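PDB 7BYY: acetyltransferase from Escherichia coli, which acts as a toxin that acetylates aminoacyl-tRNAs, with acetyl-CoA as the acetyl donor and glycyl-tRNA(Gly) as a probable substrate. Local coordinates for residues A[80-85]-A[137-142]; A[156-161]-A[167-172]. The protein carries 1 engineered substitution. All coordinates share one frame; numbering follows the deposited sequence.

Contact 1 (A[80-85]-A[137-142]); sequences KQRVSG and GVYLDA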
ATOM      1  N   LYS A  80       8.528 -11.529  -8.645  1.00 71.67           N
ATOM      2  CA  LYS A  80       7.895 -11.752  -9.941  1.00 77.19           C
ATOM      3  C   LYS A  80       7.765 -13.231 -10.285  1.00 81.38           C
ATOM      4  O   LYS A  80       6.957 -13.581 -11.153  1.00 80.85           O
ATOM      5  CB  LYS A  80       8.674 -11.028 -11.044  1.00 79.78           C
ATOM      6  CG  LYS A  80      10.189 -11.143 -10.932  1.00 82.13           C
ATOM      7  CD  LYS A  80      10.880 -10.707 -12.221  1.00 83.37           C
ATOM      8  CE  LYS A  80      12.381 -10.970 -12.168  1.00 84.58           C
ATOM      9  NZ  LYS A  80      13.020 -10.917 -13.515  1.00 85.49           N
ATOM     10  N   GLN A  81       8.531 -14.106  -9.628  1.00 85.22           N
ATOM     11  CA  GLN A  81       8.480 -15.524  -9.970  1.00 89.44           C
ATOM     12  C   GLN A  81       7.161 -16.157  -9.537  1.00 87.80           C
ATOM     13  O   GLN A  81       6.594 -16.981 -10.265  1.00 89.75           O
ATOM     14  CB  GLN A  81       9.662 -16.265  -9.338  1.00 93.72           C
ATOM     15  CG  GLN A  81      11.007 -15.533  -9.407  1.00 97.19           C
ATOM     16  CD  GLN A  81      11.342 -14.988 -10.788  1.00100.11           C
ATOM     17  OE1 GLN A  81      11.856 -13.876 -10.916  1.00 98.53           O
ATOM     18  NE2 GLN A  81      11.080 -15.781 -11.824  1.00103.48           N
ATOM     19  N   ARG A  82       6.654 -15.787  -8.359  1.00 82.13           N
ATOM     20  CA  ARG A  82       5.435 -16.393  -7.832  1.00 77.40           C
ATOM     21  C   ARG A  82       4.191 -16.002  -8.618  1.00 70.68           C
ATOM     22  O   ARG A  82       3.113 -16.546  -8.353  1.00 66.06           O
ATOM     23  CB  ARG A  82       5.262 -16.013  -6.362  1.00 77.59           C
ATOM     24  CG  ARG A  82       6.530 -16.184  -5.541  1.00 80.91           C
ATOM     25  CD  ARG A  82       6.566 -15.236  -4.355  1.00 80.99           C
ATOM     26  NE  ARG A  82       5.673 -15.667  -3.283  1.00 81.80           N
ATOM     27  CZ  ARG A  82       5.618 -15.096  -2.084  1.00 82.27           C
ATOM     28  NH1 ARG A  82       6.405 -14.065  -1.803  1.00 82.72           N
ATOM     29  NH2 ARG A  82       4.771 -15.549  -1.169  1.00 81.11           N
ATOM     30  N   VAL A  83       4.312 -15.082  -9.570  1.00 69.47           N
ATOM     31  CA  VAL A  83       3.169 -14.596 -10.331  1.00 67.47           C
ATOM     32  C   VAL A  83       3.332 -14.798 -11.834  1.00 76.74           C
ATOM     33  O   VAL A  83       2.320 -14.806 -12.557  1.00 80.82           O
ATOM     34  CB  VAL A  83       2.880 -13.113  -9.990  1.00 56.01           C
ATOM     35  CG1 VAL A  83       2.204 -12.374 -11.113  1.00 52.95           C
ATOM     36  CG2 VAL A  83       2.042 -13.031  -8.713  1.00 50.08           C
ATOM     37  N   SER A  84       4.555 -15.040 -12.317  1.00 80.32           N
ATOM     38  CA  SER A  84       4.804 -15.335 -13.728  1.00 83.87           C
ATOM     39  C   SER A  84       3.813 -16.361 -14.259  1.00 86.28           C
ATOM     40  O   SER A  84       3.643 -17.441 -13.684  1.00 85.95           O
ATOM     41  CB  SER A  84       6.235 -15.852 -13.910  1.00 87.44           C
ATOM     42  OG  SER A  84       6.304 -17.262 -13.753  1.00 90.38           O
ATOM     43  N   GLY A  85       3.170 -16.020 -15.372  1.00 88.50           N
ATOM     44  CA  GLY A  85       2.021 -16.745 -15.861  1.00 91.23           C
ATOM     45  C   GLY A  85       0.699 -16.057 -15.596  1.00 91.45           C
ATOM     46  O   GLY A  85      -0.320 -16.468 -16.166  1.00 92.36           O
ATOM     47  N   GLY A 137      -2.235  -5.912  -7.859  1.00 54.25           N
ATOM     48  CA  GLY A 137      -3.449  -6.685  -7.679  1.00 54.41           C
ATOM     49  C   GLY A 137      -3.644  -7.044  -6.220  1.00 52.00           C
ATOM     50  O   GLY A 137      -3.139  -6.364  -5.327  1.00 50.91           O
ATOM     51  N   VAL A 138      -4.385  -8.126  -5.997  1.00 44.37           N
ATOM     52  CA  VAL A 138      -4.688  -8.616  -4.660  1.00 40.09           C
ATOM     53  C   VAL A 138      -4.219 -10.060  -4.551  1.00 39.84           C
ATOM     54  O   VAL A 138      -4.534 -10.893  -5.411  1.00 37.51           O
ATOM     55  CB  VAL A 138      -6.189  -8.500  -4.335  1.00 38.05           C
ATOM     56  CG1 VAL A 138      -6.509  -9.231  -3.039  1.00 37.30           C
ATOM     57  CG2 VAL A 138      -6.596  -7.040  -4.236  1.00 36.20           C
ATOM     58  N   TYR A 139      -3.467 -10.350  -3.496  1.00 38.12           N
ATOM     59  CA  TYR A 139      -2.969 -11.684  -3.207  1.00 35.90           C
ATOM     60  C   TYR A 139      -3.665 -12.224  -1.964  1.00 35.70           C
ATOM     61  O   TYR A 139      -4.024 -11.469  -1.057  1.00 32.88           O
ATOM     62  CB  TYR A 139      -1.449 -11.658  -3.005  1.00 32.73           C
ATOM     63  CG  TYR A 139      -0.854 -12.956  -2.510  1.00 34.99           C
ATOM     64  CD1 TYR A 139      -0.683 -13.191  -1.149  1.00 35.63           C
ATOM     65  CD2 TYR A 139      -0.449 -13.940  -3.399  1.00 36.97           C
ATOM     66  CE1 TYR A 139      -0.137 -14.372  -0.690  1.00 35.71           C
ATOM     67  CE2 TYR A 139       0.101 -15.125  -2.949  1.00 40.49           C
ATOM     68  CZ  TYR A 139       0.255 -15.336  -1.593  1.00 39.08           C
ATOM     69  OH  TYR A 139       0.801 -16.513  -1.139  1.00 40.96           O
ATOM     70  N   LEU A 140      -3.866 -13.539  -1.927  1.00 37.54           N
ATOM     71  CA  LEU A 140      -4.471 -14.168  -0.763  1.00 37.49           C
ATOM     72  C   LEU A 140      -4.036 -15.623  -0.689  1.00 38.87           C
ATOM     73  O   LEU A 140      -3.525 -16.195  -1.654  1.00 42.49           O
ATOM     74  CB  LEU A 140      -6.003 -14.056  -0.789  1.00 37.73           C
ATOM     75  CG  LEU A 140      -6.801 -14.605  -1.974  1.00 35.91           C
ATOM     76  CD1 LEU A 140      -7.086 -16.090  -1.823  1.00 34.93           C
ATOM     77  CD2 LEU A 140      -8.103 -13.834  -2.092  1.00 34.31           C
ATOM     78  N   ASP A 141      -4.257 -16.214   0.480  1.00 39.10           N
ATOM     79  CA  ASP A 141      -3.967 -17.622   0.740  1.00 44.65           C
ATOM     80  C   ASP A 141      -5.288 -18.275   1.139  1.00 46.06           C
ATOM     81  O   ASP A 141      -5.722 -18.165   2.290  1.00 44.40           O
ATOM     82  CB  ASP A 141      -2.901 -17.765   1.823  1.00 49.00           C
ATOM     83  CG  ASP A 141      -1.490 -17.677   1.269  1.00 55.02           C
ATOM     84  OD1 ASP A 141      -1.099 -18.563   0.479  1.00 59.28           O
ATOM     85  OD2 ASP A 141      -0.770 -16.720   1.628  1.00 55.32           O
ATOM     86  N   ALA A 142      -5.926 -18.955   0.190  1.00 50.89           N
ATOM     87  CA  ALA A 142      -7.306 -19.395   0.346  1.00 56.68           C
ATOM     88  C   ALA A 142      -7.387 -20.741   1.054  1.00 62.61           C
ATOM     89  O   ALA A 142      -6.719 -21.701   0.659  1.00 62.99           O
ATOM     90  CB  ALA A 142      -7.995 -19.486  -1.017  1.00 58.29           C
TER

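Contact 2 (A[156-161]-A[167-172]); sequences VQLSAT and AVPMFL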
ATOM      1  N   VAL A 156      -7.075 -16.378  -9.738  1.00 40.99           N
ATOM      2  CA  VAL A 156      -6.442 -17.532 -10.367  1.00 44.52           C
ATOM      3  C   VAL A 156      -5.473 -18.150  -9.366  1.00 47.51           C
ATOM      4  O   VAL A 156      -4.677 -17.438  -8.740  1.00 47.77           O
ATOM      5  CB  VAL A 156      -5.725 -17.143 -11.673  1.00 44.52           C
ATOM      6  CG1 VAL A 156      -4.875 -15.899 -11.473  1.00 42.91           C
ATOM      7  CG2 VAL A 156      -4.868 -18.293 -12.174  1.00 46.97           C
ATOM      8  N   GLN A 157      -5.553 -19.468  -9.203  1.00 48.85           N
ATOM      9  CA  GLN A 157      -4.678 -20.150  -8.262  1.00 47.05           C
ATOM     10  C   GLN A 157      -3.268 -20.255  -8.829  1.00 47.01           C
ATOM     11  O   GLN A 157      -3.074 -20.574 -10.006  1.00 48.96           O
ATOM     12  CB  GLN A 157      -5.225 -21.539  -7.938  1.00 47.19           C
ATOM     13  CG  GLN A 157      -4.456 -22.263  -6.849  1.00 50.26           C
ATOM     14  CD  GLN A 157      -5.173 -23.499  -6.351  1.00 52.49           C
ATOM     15  OE1 GLN A 157      -6.379 -23.655  -6.552  1.00 52.34           O
ATOM     16  NE2 GLN A 157      -4.432 -24.393  -5.703  1.00 54.57           N
ATOM     17  N   LEU A 158      -2.277 -19.983  -7.983  1.00 46.36           N
ATOM     18  CA  LEU A 158      -0.883 -19.977  -8.405  1.00 48.78           C
ATOM     19  C   LEU A 158      -0.171 -21.299  -8.160  1.00 53.69           C
ATOM     20  O   LEU A 158       0.796 -21.607  -8.865  1.00 55.18           O
ATOM     21  CB  LEU A 158      -0.120 -18.856  -7.689  1.00 47.93           C
ATOM     22  CG  LEU A 158      -0.681 -17.446  -7.903  1.00 47.10           C
ATOM     23  CD1 LEU A 158      -0.323 -16.533  -6.736  1.00 45.13           C
ATOM     24  CD2 LEU A 158      -0.185 -16.864  -9.220  1.00 47.26           C
ATOM     25  N   SER A 159      -0.626 -22.090  -7.190  1.00 54.59           N
ATOM     26  CA  SER A 159       0.031 -23.346  -6.860  1.00 57.18           C
ATOM     27  C   SER A 159      -0.946 -24.227  -6.096  1.00 59.28           C
ATOM     28  O   SER A 159      -1.876 -23.732  -5.455  1.00 57.09           O
ATOM     29  CB  SER A 159       1.302 -23.107  -6.034  1.00 56.46           C
ATOM     30  OG  SER A 159       1.997 -24.317  -5.789  1.00 61.62           O
ATOM     31  N   ALA A 160      -0.727 -25.537  -6.178  1.00 63.21           N
ATOM     32  CA  ALA A 160      -1.531 -26.503  -5.445  1.00 63.09           C
ATOM     33  C   ALA A 160      -0.921 -26.885  -4.102  1.00 67.04           C
ATOM     34  O   ALA A 160      -1.470 -27.748  -3.411  1.00 69.55           O
ATOM     35  CB  ALA A 160      -1.744 -27.762  -6.290  1.00 64.10           C
ATOM     36  N   THR A 161       0.178 -26.229  -3.721  1.00 68.96           N
ATOM     37  CA  THR A 161       0.855 -26.576  -2.445  1.00 72.13           C
ATOM     38  C   THR A 161       0.484 -25.576  -1.345  1.00 76.52           C
ATOM     39  O   THR A 161       0.775 -24.379  -1.508  1.00 72.00           O
ATOM     40  CB  THR A 161       2.376 -26.621  -2.631  1.00 69.93           C
ATOM     41  OG1 THR A 161       2.653 -27.120  -3.939  1.00 69.52           O
ATOM     42  CG2 THR A 161       3.072 -27.476  -1.595  1.00 70.69           C
ATOM     43  N   ALA A 167      -4.189 -23.442   3.073  1.00102.13           N
ATOM     44  CA  ALA A 167      -4.270 -22.255   2.191  1.00105.59           C
ATOM     45  C   ALA A 167      -3.307 -22.361   1.001  1.00 44.23           C
ATOM     46  O   ALA A 167      -2.155 -22.791   1.187  1.00 45.63           O
ATOM     47  CB  ALA A 167      -4.006 -21.008   2.999  1.00106.60           C
ATOM     48  N   VAL A 168      -3.802 -21.952  -0.170  1.00 43.64           N
ATOM     49  CA  VAL A 168      -3.107 -21.927  -1.456  1.00 44.53           C
ATOM     50  C   VAL A 168      -3.011 -20.484  -1.939  1.00 42.57           C
ATOM     51  O   VAL A 168      -3.912 -19.680  -1.663  1.00 40.76           O
ATOM     52  CB  VAL A 168      -3.817 -22.808  -2.498  1.00 46.02           C
ATOM     53  CG1 VAL A 168      -3.573 -24.284  -2.210  1.00 48.50           C
ATOM     54  CG2 VAL A 168      -5.305 -22.498  -2.538  1.00 44.74           C
ATOM     55  N   PRO A 169      -1.952 -20.106  -2.652  1.00 42.99           N
ATOM     56  CA  PRO A 169      -1.852 -18.725  -3.133  1.00 41.26           C
ATOM     57  C   PRO A 169      -2.771 -18.477  -4.319  1.00 41.06           C
ATOM     58  O   PRO A 169      -2.870 -19.293  -5.239  1.00 42.78           O
ATOM     59  CB  PRO A 169      -0.377 -18.599  -3.536  1.00 42.24           C
ATOM     60  CG  PRO A 169       0.021 -19.985  -3.901  1.00 44.83           C
ATOM     61  CD  PRO A 169      -0.756 -20.899  -2.986  1.00 45.19           C
ATOM     62  N   MET A 170      -3.457 -17.338  -4.281  1.00 39.12           N
ATOM     63  CA  MET A 170      -4.330 -16.911  -5.366  1.00 42.55           C
ATOM     64  C   MET A 170      -4.094 -15.430  -5.634  1.00 41.22           C
ATOM     65  O   MET A 170      -3.722 -14.672  -4.734  1.00 37.76           O
ATOM     66  CB  MET A 170      -5.813 -17.171  -5.045  1.00 41.89           C
ATOM     67  CG  MET A 170      -6.122 -18.605  -4.623  1.00 39.94           C
ATOM     68  SD  MET A 170      -7.885 -18.994  -4.654  1.00 39.88           S
ATOM     69  CE  MET A 170      -8.191 -19.069  -6.418  1.00 41.20           C
ATOM     70  N   PHE A 171      -4.313 -15.023  -6.884  1.00 43.54           N
ATOM     71  CA  PHE A 171      -3.987 -13.673  -7.320  1.00 42.60           C
ATOM     72  C   PHE A 171      -5.070 -13.151  -8.252  1.00 42.63           C
ATOM     73  O   PHE A 171      -5.663 -13.905  -9.028  1.00 42.78           O
ATOM     74  CB  PHE A 171      -2.623 -13.629  -8.024  1.00 42.46           C
ATOM     75  CG  PHE A 171      -2.186 -12.245  -8.425  1.00 42.13           C
ATOM     76  CD1 PHE A 171      -1.608 -11.390  -7.498  1.00 41.09           C
ATOM     77  CD2 PHE A 171      -2.345 -11.802  -9.728  1.00 40.83           C
ATOM     78  CE1 PHE A 171      -1.201 -10.121  -7.863  1.00 39.38           C
ATOM     79  CE2 PHE A 171      -1.941 -10.531 -10.100  1.00 39.64           C
ATOM     80  CZ  PHE A 171      -1.368  -9.690  -9.167  1.00 38.34           C
ATOM     81  N   LEU A 172      -5.318 -11.844  -8.166  1.00 40.83           N
ATOM     82  CA  LEU A 172      -6.266 -11.161  -9.046  1.00 40.39           C
ATOM     83  C   LEU A 172      -5.669  -9.811  -9.416  1.00 37.46           C
ATOM     84  O   LEU A 172      -5.501  -8.949  -8.549  1.00 32.52           O
ATOM     85  CB  LEU A 172      -7.627 -10.992  -8.372  1.00 39.23           C
ATOM     86  CG  LEU A 172      -8.714 -10.306  -9.199  1.00 38.54           C
ATOM     87  CD1 LEU A 172      -8.971 -11.072 -10.491  1.00 38.22           C
ATOM     88  CD2 LEU A 172      -9.991 -10.173  -8.387  1.00 38.07           C
TER

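Contact 1 (A[80-85]-A[137-142])
The Tyr139 ring and the Arg82 guanidinium meet near the phenol oxygen, their planes 68° apart and the side chains crossing at about a right angle. Arg82 NH2 stands off one face of the ring at its phenol end, 4.1 Å from Tyr139 OH, which lies oblique to the guanidinium; Pro169 meets the phenol end from the opposite side of the ring plane. Leu158 lies at the ring edge that carries CE2. On the strand side, Tyr139 touches Val97 and Arg99 of neighbouring strand 94-105.

Tyr139 sends CG anti to its own N (chi1 172°), which carries the ring off strand 137-142 toward the loop. Arg82 answers with a chain bent at chi3 (75°), turning the guanidinium toward the phenol. The loop backbone is folded into a turn here, with Ser84 N bonded to Lys80 O at 3.0 Å. Tyr139 OH also lies 3.2 Å from Asp141 OD2, the carboxylate two residues further along the same strand.

Only 58 Å² is buried between the segments, and Arg82 is exposed. Residues 80-85, in the loop between strands 67-79 and 94-105, therefore meet strand 137-142, which runs parallel to 94-105, through a single side-chain pair. With Arg82 NH2 6.3 Å from Asp141 OD2, there is no salt bridge; what remains is a loose polar approach, the arginine charge perhaps attracting phenol oxygen and carboxylate at long range.

Contact 2 (A[156-161]-A[167-172])
A first torsion of -174° swings Gln157 CG to the side opposite its own N, and the chain runs on extended, carrying its amide across the Val168 side chain at a slant, NE2 coming 3.6 Å from Val168 CG1. The same NE2 donates to Ser159 O at 2.7 Å; this acceptor lies in the amide plane of Gln157, although the donor sits above the carbonyl plane of Ser159, and the bond fixes the amide's rotation. Leu158 instead carries CG beside its own N (chi1 -58°), which lets CD1 pack at 3.8 Å from Pro169 CB and at 3.9 Å from Phe171 CB.

The backbones pair antiparallel. Val156 N gives a 2.9 Å bond to Phe171 O and Val156 O accepts from Phe171 N, while Leu158 N reaches Pro169 O at 2.9 Å in an almost straight bond (177°). Between them Gln157 and Met170 form a non-hydrogen-bonded pair; their side chains share one face, where Met170 CE nears Gln157 CB and Ile147 of helix 147-151 covers both. Val156 and Phe171 turn to the opposite face and touch Val86. This is a beta hairpin, matching the C-terminal antiparallel strand pair of the GNAT fold.

How the contacts relate
The two contacts lie with their centres about 7 Å apart, on the same side of the chain's centre and at one end of a shared mixed sheet. Along the chain, contact 1 closes at residue 142 before contact 2 opens at 156, with helix 147-151 between. Strand 168-173 runs antiparallel between strands 137-142 and 156-157, joining the two contacts: Ala142 N lies 2.8 Å from Val168 O and Met170 N 2.9 Å from Leu140 O, both probable hydrogen bonds. Strands 137-142, 168-173 and 156-157 of the GNAT core thus make up one end of the sheet, and residues 80-85 reach it through the Tyr139 side chain.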